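Local atomic coordinates of minor fimbrium anchoring subunit Mfa2 (Porphyromonas gingivalis, PDB entry 5NFI), a protein that fixes the minor fimbriae in the bacterial outer membrane through its interaction with Mfa1 and regulates fimbrial length. Residues 149-154 with 251-256; 154-159 with 188-193; 145-150 with 195-200. All coordinates share one frame; numbering follows the deposited sequence.

Interaction 1: residues 149-154 with 251-256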
loop_
_atom_site.group_PDB
_atom_site.type_symbol
_atom_site.label_atom_id
_atom_site.label_comp_id
_atom_site.label_asym_id
_atom_site.label_seq_id
_atom_site.Cartn_x
_atom_site.Cartn_y
_atom_site.Cartn_z
ATOM N N SER A 149 3.269 13.393 14.943
ATOM C CA SER A 149 3.805 14.471 15.752
ATOM C C SER A 149 4.213 13.921 17.104
ATOM O O SER A 149 3.474 13.140 17.712
ATOM C CB SER A 149 2.777 15.589 15.929
ATOM O OG SER A 149 2.065 15.828 14.731
ATOM N N VAL A 150 5.404 14.305 17.557
ATOM C CA VAL A 150 5.782 14.098 18.950
ATOM C C VAL A 150 5.730 15.437 19.658
ATOM O O VAL A 150 6.343 16.420 19.232
ATOM C CB VAL A 150 7.158 13.458 19.095
ATOM C CG1 VAL A 150 7.504 13.296 20.564
ATOM C CG2 VAL A 150 7.145 12.108 18.439
ATOM N N ASP A 151 4.963 15.441 20.739
ATOM C CA ASP A 151 4.533 16.640 21.430
ATOM C C ASP A 151 5.141 16.784 22.820
ATOM O O ASP A 151 5.453 15.792 23.489
ATOM C CB ASP A 151 3.011 16.629 21.555
ATOM C CG ASP A 151 2.421 17.996 21.437
ATOM O OD1 ASP A 151 2.990 18.815 20.690
ATOM O OD2 ASP A 151 1.395 18.257 22.091
ATOM N N SER A 152 5.247 18.036 23.258
ATOM C CA SER A 152 5.757 18.383 24.576
ATOM C C SER A 152 7.101 17.701 24.802
ATOM O O SER A 152 7.201 16.693 25.499
ATOM C CB SER A 152 4.746 18.013 25.663
ATOM O OG SER A 152 4.306 16.672 25.543
ATOM N N LEU A 153 8.134 18.272 24.200
ATOM C CA LEU A 153 9.427 17.622 24.102
ATOM C C LEU A 153 10.504 18.692 23.995
ATOM O O LEU A 153 10.511 19.466 23.046
ATOM C CB LEU A 153 9.440 16.690 22.881
ATOM C CG LEU A 153 10.566 15.714 22.561
ATOM C CD1 LEU A 153 10.497 14.487 23.434
ATOM C CD2 LEU A 153 10.443 15.318 21.113
ATOM N N PRO A 154 11.406 18.763 24.978
ATOM C CA PRO A 154 12.428 19.802 24.864
ATOM C C PRO A 154 13.376 19.470 23.728
ATOM O O PRO A 154 13.700 18.295 23.536
ATOM C CB PRO A 154 13.139 19.750 26.221
ATOM C CG PRO A 154 12.999 18.337 26.645
ATOM C CD PRO A 154 11.653 17.871 26.121
ATOM N N ASP A 251 -3.213 10.488 10.962
ATOM C CA ASP A 251 -2.651 11.540 11.796
ATOM C C ASP A 251 -2.386 10.933 13.163
ATOM O O ASP A 251 -3.303 10.475 13.837
ATOM C CB ASP A 251 -3.570 12.757 11.908
ATOM C CG ASP A 251 -2.791 14.044 12.166
ATOM O OD1 ASP A 251 -1.561 13.955 12.367
ATOM O OD2 ASP A 251 -3.383 15.150 12.179
ATOM N N ILE A 252 -1.114 10.897 13.540
ATOM C CA ILE A 252 -0.689 10.244 14.772
ATOM C C ILE A 252 -0.048 11.240 15.708
ATOM O O ILE A 252 0.843 12.008 15.305
ATOM C CB ILE A 252 0.312 9.109 14.496
ATOM C CG1 ILE A 252 -0.264 8.157 13.445
ATOM C CG2 ILE A 252 0.683 8.392 15.801
ATOM C CD1 ILE A 252 0.613 6.983 13.145
ATOM N N ARG A 253 -0.508 11.243 16.953
ATOM C CA ARG A 253 0.129 12.075 17.961
ATOM C C ARG A 253 0.777 11.237 19.055
ATOM O O ARG A 253 0.170 10.322 19.607
ATOM C CB ARG A 253 -0.862 13.052 18.574
ATOM C CG ARG A 253 -0.208 13.947 19.605
ATOM C CD ARG A 253 -1.143 15.024 20.071
ATOM N NE ARG A 253 -0.574 15.723 21.206
ATOM C CZ ARG A 253 -1.219 15.931 22.351
ATOM N NH1 ARG A 253 -2.472 15.507 22.500
ATOM N NH2 ARG A 253 -0.619 16.584 23.339
ATOM N N LEU A 254 2.027 11.555 19.343
ATOM C CA LEU A 254 2.750 10.931 20.436
ATOM C C LEU A 254 2.989 11.972 21.521
ATOM O O LEU A 254 3.652 12.982 21.290
ATOM C CB LEU A 254 4.060 10.348 19.932
ATOM C CG LEU A 254 3.870 9.324 18.814
ATOM C CD1 LEU A 254 5.215 8.793 18.290
ATOM C CD2 LEU A 254 2.957 8.199 19.298
ATOM N N VAL A 255 2.403 11.753 22.689
ATOM C CA VAL A 255 2.609 12.680 23.786
ATOM C C VAL A 255 3.803 12.232 24.617
ATOM O O VAL A 255 3.793 11.153 25.196
ATOM C CB VAL A 255 1.376 12.787 24.663
ATOM C CG1 VAL A 255 1.583 13.868 25.717
ATOM C CG2 VAL A 255 0.162 13.094 23.792
ATOM N N ALA A 256 4.850 13.050 24.624
ATOM C CA ALA A 256 6.045 12.751 25.396
ATOM C C ALA A 256 5.952 13.392 26.773
ATOM O O ALA A 256 5.289 14.417 26.965
ATOM C CB ALA A 256 7.291 13.234 24.668
#
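Two parallel beta strands run side by side here, at the end of strand 133-151, within a protein of the fimbrillin superfamily (transthyretin clan). Ser149 grips the neighbouring strand with both its backbone groups. Its N donates to Ile252 O at 2.8 Å, and its O accepts Leu254 N at 2.7 Å. Both bonds lie nearly along the C=O axis. Asp151 continues the pattern, with its N on Leu254 O and its O taking Ala256 N at 3.0 Å. Ala256 has the most surface buried by the contact. Its CB packs against Leu153 CD1 at 3.7 Å and more loosely against Val150 CG1. This apolar side also holds Leu254, whose CD1 meets Val150 CG2. Ser149, Asp151, Arg253 and Val255 project from the other face. There Asp151 divides its carboxylate: OD1 is hydrogen-bonded to Thr195 OG1, while OD2 forms a salt bridge with Arg253. OD2 uses its anti lone pair toward Arg253 NH2, 2.9 Å away, and Arg253 NE adds a weak bond. The extended Arg253 chain crosses the carboxylate obliquely, with the two flat groups 78° apart. Val255 CG2 sits over the centre of the Arg253 guanidinium, 3.5 Å above its plane.

Interaction 2: residues 154-159 with 188-193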
loop_
_atom_site.group_PDB
_atom_site.type_symbol
_atom_site.label_atom_id
_atom_site.label_comp_id
_atom_site.label_asym_id
_atom_site.label_seq_id
_atom_site.Cartn_x
_atom_site.Cartn_y
_atom_site.Cartn_z
ATOM N N PRO A 154 11.406 18.763 24.978
ATOM C CA PRO A 154 12.428 19.802 24.864
ATOM C C PRO A 154 13.376 19.470 23.728
ATOM O O PRO A 154 13.700 18.295 23.536
ATOM C CB PRO A 154 13.139 19.750 26.221
ATOM C CG PRO A 154 12.999 18.337 26.645
ATOM C CD PRO A 154 11.653 17.871 26.121
ATOM N N HIS A 155 13.800 20.480 22.982
ATOM C CA HIS A 155 14.688 20.255 21.846
ATOM C C HIS A 155 14.139 19.256 20.815
ATOM O O HIS A 155 14.799 18.255 20.513
ATOM C CB HIS A 155 16.041 19.769 22.343
ATOM C CG HIS A 155 16.609 20.613 23.427
ATOM N ND1 HIS A 155 16.787 21.970 23.288
ATOM C CD2 HIS A 155 17.032 20.298 24.674
ATOM C CE1 HIS A 155 17.302 22.459 24.404
ATOM N NE2 HIS A 155 17.469 21.463 25.256
ATOM N N PRO A 156 12.946 19.530 20.262
ATOM C CA PRO A 156 12.334 18.557 19.345
ATOM C C PRO A 156 13.182 18.264 18.111
ATOM O O PRO A 156 12.947 17.262 17.448
ATOM C CB PRO A 156 11.012 19.229 18.939
ATOM C CG PRO A 156 11.244 20.706 19.195
ATOM C CD PRO A 156 12.162 20.771 20.373
ATOM N N GLU A 157 14.144 19.123 17.806
ATOM C CA GLU A 157 15.038 18.871 16.694
ATOM C C GLU A 157 16.025 17.732 16.984
ATOM O O GLU A 157 16.666 17.224 16.064
ATOM C CB GLU A 157 15.811 20.145 16.327
ATOM C CG GLU A 157 16.865 20.566 17.348
ATOM C CD GLU A 157 16.281 21.320 18.522
ATOM O OE1 GLU A 157 15.037 21.369 18.636
ATOM O OE2 GLU A 157 17.064 21.870 19.329
ATOM N N ASN A 158 16.152 17.342 18.252
ATOM C CA ASN A 158 17.086 16.284 18.650
ATOM C C ASN A 158 16.453 14.896 18.514
ATOM O O ASN A 158 17.102 13.884 18.760
ATOM C CB ASN A 158 17.576 16.484 20.095
ATOM C CG ASN A 158 18.575 17.649 20.249
ATOM O OD1 ASN A 158 19.123 18.159 19.280
ATOM N ND2 ASN A 158 18.824 18.045 21.488
ATOM N N TYR A 159 15.188 14.848 18.122
ATOM C CA TYR A 159 14.494 13.572 18.011
ATOM C C TYR A 159 14.077 13.235 16.570
ATOM O O TYR A 159 13.796 14.118 15.740
ATOM C CB TYR A 159 13.277 13.566 18.937
ATOM C CG TYR A 159 13.656 13.708 20.406
ATOM C CD1 TYR A 159 13.917 14.956 20.965
ATOM C CD2 TYR A 159 13.762 12.595 21.221
ATOM C CE1 TYR A 159 14.263 15.088 22.286
ATOM C CE2 TYR A 159 14.119 12.715 22.554
ATOM C CZ TYR A 159 14.368 13.966 23.081
ATOM O OH TYR A 159 14.709 14.084 24.409
ATOM N N THR A 188 10.631 16.249 7.735
ATOM C CA THR A 188 10.365 16.762 9.081
ATOM C C THR A 188 10.185 18.288 9.159
ATOM O O THR A 188 10.737 19.045 8.358
ATOM C CB THR A 188 11.519 16.309 10.040
ATOM O OG1 THR A 188 11.267 14.970 10.484
ATOM C CG2 THR A 188 11.688 17.217 11.235
ATOM N N LYS A 189 9.367 18.712 10.116
ATOM C CA LYS A 189 9.238 20.103 10.521
ATOM C C LYS A 189 9.224 20.161 12.057
ATOM O O LYS A 189 8.367 19.559 12.698
ATOM C CB LYS A 189 7.955 20.714 9.941
ATOM C CG LYS A 189 8.002 22.193 9.581
ATOM C CD LYS A 189 6.947 22.522 8.505
ATOM C CE LYS A 189 5.634 21.746 8.725
ATOM N NZ LYS A 189 4.432 22.361 8.059
ATOM N N VAL A 190 10.179 20.851 12.665
ATOM C CA VAL A 190 9.939 21.259 14.034
ATOM C C VAL A 190 8.823 22.278 13.905
ATOM O O VAL A 190 8.979 23.319 13.272
ATOM C CB VAL A 190 11.169 21.847 14.735
ATOM C CG1 VAL A 190 10.742 22.751 15.859
ATOM C CG2 VAL A 190 12.050 20.732 15.263
ATOM N N VAL A 191 7.670 21.941 14.458
ATOM C CA VAL A 191 6.502 22.780 14.327
ATOM C C VAL A 191 6.314 23.658 15.560
ATOM O O VAL A 191 6.185 24.870 15.445
ATOM C CB VAL A 191 5.248 21.920 14.053
ATOM C CG1 VAL A 191 5.319 20.596 14.798
ATOM C CG2 VAL A 191 3.992 22.693 14.425
ATOM N N GLY A 192 6.330 23.061 16.744
ATOM C CA GLY A 192 6.194 23.840 17.962
ATOM C C GLY A 192 7.511 23.993 18.696
ATOM O O GLY A 192 8.523 23.428 18.282
ATOM N N ASP A 193 7.503 24.758 19.785
ATOM C CA ASP A 193 8.666 24.835 20.656
ATOM C C ASP A 193 9.016 23.461 21.194
ATOM O O ASP A 193 10.174 23.172 21.481
ATOM C CB ASP A 193 8.414 25.792 21.818
ATOM C CG ASP A 193 8.655 27.236 21.447
ATOM O OD1 ASP A 193 9.824 27.584 21.166
ATOM O OD2 ASP A 193 7.682 28.023 21.447
#
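Thr188 and Lys189 lead into the contact from strand 182-190. Thr188 packs on Cys196, and the backbone of Lys189 is hydrogen-bonded to Arg197, so this strand is held to its neighbour 196-202. Val190 then points its side chain toward residues 154-159 and does most of the touching. Its CG1 is anti to the backbone N (chi1 156°) and reaches Pro156 CG at 3.9 Å. The two side chains cross at about a right angle. The other branch, CG2, lies 3.7 Å from Glu157 N and 4.0 Å from Glu157 CB. What Val190 meets is a short 3-10 turn, residues 156-158, in the loop that carries the chain from strand 133-151 to strand 159-165. The turn is closed by Asn158 N on His155 O at 2.8 Å. Pro156 meets the valine with its ring and carbonyl carbon, Glu157 with its N, CA and CB. The CB of Val191 points away from the turn, and its side chain packs on Arg197. Gly192 follows, with its O 4.0 Å from Pro156 CG. The CB of Asp193 also points away, and the residue meets the turn through its backbone: Asp193 O lies 3.3 Å from Pro156 CD.

Interaction 3: residues 145-150 with 195-200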
loop_
_atom_site.group_PDB
_atom_site.type_symbol
_atom_site.label_atom_id
_atom_site.label_comp_id
_atom_site.label_asym_id
_atom_site.label_seq_id
_atom_site.Cartn_x
_atom_site.Cartn_y
_atom_site.Cartn_z
ATOM N N ARG A 145 -0.553 7.597 3.659
ATOM C CA ARG A 145 0.102 8.822 4.068
ATOM C C ARG A 145 -0.036 8.921 5.570
ATOM O O ARG A 145 -1.144 8.932 6.103
ATOM C CB ARG A 145 -0.509 10.037 3.363
ATOM C CG ARG A 145 -0.255 10.050 1.863
ATOM C CD ARG A 145 -1.301 10.869 1.140
ATOM N NE ARG A 145 -2.610 10.220 1.180
ATOM C CZ ARG A 145 -2.996 9.246 0.353
ATOM N NH1 ARG A 145 -4.207 8.708 0.476
ATOM N NH2 ARG A 145 -2.175 8.805 -0.597
ATOM N N VAL A 146 1.097 8.959 6.252
ATOM C CA VAL A 146 1.112 8.901 7.700
ATOM C C VAL A 146 1.852 10.094 8.284
ATOM O O VAL A 146 3.062 10.230 8.103
ATOM C CB VAL A 146 1.773 7.598 8.213
ATOM C CG1 VAL A 146 1.541 7.452 9.701
ATOM C CG2 VAL A 146 1.230 6.381 7.478
ATOM N N THR A 147 1.112 10.952 8.979
ATOM C CA THR A 147 1.687 12.087 9.674
ATOM C C THR A 147 1.844 11.770 11.164
ATOM O O THR A 147 0.922 11.243 11.811
ATOM C CB THR A 147 0.820 13.339 9.510
ATOM O OG1 THR A 147 0.414 13.459 8.142
ATOM C CG2 THR A 147 1.587 14.584 9.921
ATOM N N VAL A 148 3.001 12.098 11.716
ATOM C CA VAL A 148 3.262 11.811 13.106
ATOM C C VAL A 148 3.841 13.038 13.797
ATOM O O VAL A 148 4.774 13.654 13.299
ATOM C CB VAL A 148 4.229 10.632 13.264
ATOM C CG1 VAL A 148 4.558 10.406 14.738
ATOM C CG2 VAL A 148 3.637 9.383 12.649
ATOM N N SER A 149 3.269 13.393 14.943
ATOM C CA SER A 149 3.805 14.471 15.752
ATOM C C SER A 149 4.213 13.921 17.104
ATOM O O SER A 149 3.474 13.140 17.712
ATOM C CB SER A 149 2.777 15.589 15.929
ATOM O OG SER A 149 2.065 15.828 14.731
ATOM N N VAL A 150 5.404 14.305 17.557
ATOM C CA VAL A 150 5.782 14.098 18.950
ATOM C C VAL A 150 5.730 15.437 19.658
ATOM O O VAL A 150 6.343 16.420 19.232
ATOM C CB VAL A 150 7.158 13.458 19.095
ATOM C CG1 VAL A 150 7.504 13.296 20.564
ATOM C CG2 VAL A 150 7.145 12.108 18.439
ATOM N N THR A 195 7.358 20.570 19.776
ATOM C CA THR A 195 6.685 19.667 18.846
ATOM C C THR A 195 7.453 19.423 17.546
ATOM O O THR A 195 7.970 20.350 16.928
ATOM C CB THR A 195 5.295 20.193 18.473
ATOM O OG1 THR A 195 4.670 20.772 19.625
ATOM C CG2 THR A 195 4.431 19.060 17.949
ATOM N N CYS A 196 7.507 18.158 17.136
ATOM C CA CYS A 196 8.153 17.778 15.881
ATOM C C CYS A 196 7.183 16.952 15.044
ATOM O O CYS A 196 6.539 16.041 15.557
ATOM C CB CYS A 196 9.447 16.987 16.141
ATOM S SG CYS A 196 10.396 16.617 14.639
ATOM N N ARG A 197 7.089 17.267 13.756
ATOM C CA ARG A 197 6.128 16.636 12.856
ATOM C C ARG A 197 6.866 15.980 11.697
ATOM O O ARG A 197 7.755 16.580 11.118
ATOM C CB ARG A 197 5.130 17.676 12.341
ATOM C CG ARG A 197 3.735 17.159 12.004
ATOM C CD ARG A 197 2.900 18.304 11.423
ATOM N NE ARG A 197 1.494 17.985 11.149
ATOM C CZ ARG A 197 0.520 18.045 12.060
ATOM N NH1 ARG A 197 0.807 18.375 13.322
ATOM N NH2 ARG A 197 -0.740 17.760 11.722
ATOM N N ALA A 198 6.497 14.749 11.365
ATOM C CA ALA A 198 7.103 14.004 10.273
ATOM C C ALA A 198 6.024 13.446 9.329
ATOM O O ALA A 198 4.955 13.011 9.776
ATOM C CB ALA A 198 7.967 12.881 10.820
ATOM N N PHE A 199 6.305 13.462 8.022
ATOM C CA PHE A 199 5.370 12.903 7.050
ATOM C C PHE A 199 5.976 11.744 6.245
ATOM O O PHE A 199 7.028 11.886 5.617
ATOM C CB PHE A 199 4.869 13.989 6.106
ATOM C CG PHE A 199 3.909 13.486 5.065
ATOM C CD1 PHE A 199 2.563 13.360 5.349
ATOM C CD2 PHE A 199 4.358 13.123 3.799
ATOM C CE1 PHE A 199 1.680 12.891 4.380
ATOM C CE2 PHE A 199 3.488 12.648 2.840
ATOM C CZ PHE A 199 2.148 12.535 3.126
ATOM N N PHE A 200 5.297 10.603 6.272
ATOM C CA PHE A 200 5.756 9.407 5.578
ATOM C C PHE A 200 4.754 8.983 4.509
ATOM O O PHE A 200 3.541 9.042 4.720
ATOM C CB PHE A 200 5.952 8.235 6.550
ATOM C CG PHE A 200 6.856 8.537 7.693
ATOM C CD1 PHE A 200 6.380 9.188 8.819
ATOM C CD2 PHE A 200 8.185 8.167 7.652
ATOM C CE1 PHE A 200 7.223 9.467 9.877
ATOM C CE2 PHE A 200 9.040 8.443 8.713
ATOM C CZ PHE A 200 8.567 9.092 9.817
#
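Six backbone hydrogen bonds join these antiparallel strands, in three reciprocal pairs. Val146 and Phe200 bond to each other, with Val146 N donating to Phe200 O almost straight, at 175°. In return, Phe200 N approaches Val146 O from above the carbonyl plane. Val148 and Ala198 form the second pair, where Ala198 N lies 2.8 Å from Val148 O. Val150 and Cys196 form the third, with Cys196 N 3.0 Å from Val150 O. Thr147 and Ser149 sit between these pairs and turn their peptide groups the other way, to strand 249-258. Thr147 bonds there to Phe250 and Ile252. Their CA-H groups still reach the partner strand: Thr147 CA contacts Ala198 O and Ser149 CA contacts Cys196 O.

Side chains alternate between two faces. Val146, Val148, Val150, Cys196, Ala198 and Phe200 share the buried one. There the Phe200 ring brings its edge to Val146 O, with Phe200 CD1 3.6 Å away. On the other face, Arg145 lies beside the Phe199 ring, with Arg145 CB 3.7 Å from Phe199 CZ. The Arg145 guanidinium forms salt bridges to Glu141 and Asp249. Thr147 OG1 lies at the Phe199 ring edge, in plane. The Arg197 chain is extended; its NE lies 3.6 Å from Thr147 CG2. Ser149 OG is near Arg197 NH1 but at too poor an angle to bond, and Arg197 NH2 has a weak, long ion pair with Asp251. With an antiparallel neighbour on one side and a parallel one on the other, strand 133-151 is an inner strand of a mixed beta sheet, consistent with the transthyretin-like fold of fimbrillins.

In the fold
Strand 133-151 is the common base. Interaction 3 uses residues 145-150 and closes a loop at 195-200. Interaction 1 starts from the overlapping segment 149-154 and reaches further along the chain, to 251-256, so the loops of interactions 1 and 3 overlap. The chain then turns through Pro154, which interactions 1 and 2 share. Interaction 2 joins 154-159 to 188-193 and is nested inside both larger loops. Leu153 packs on Tyr159, and Pro156 on Cys196, so residues 154-159 touch both strand contacts. Together the three tie strands 249-258, 133-151, 196-202 and 182-190, in that order of neighbours, to the connection leading into strand 159-165.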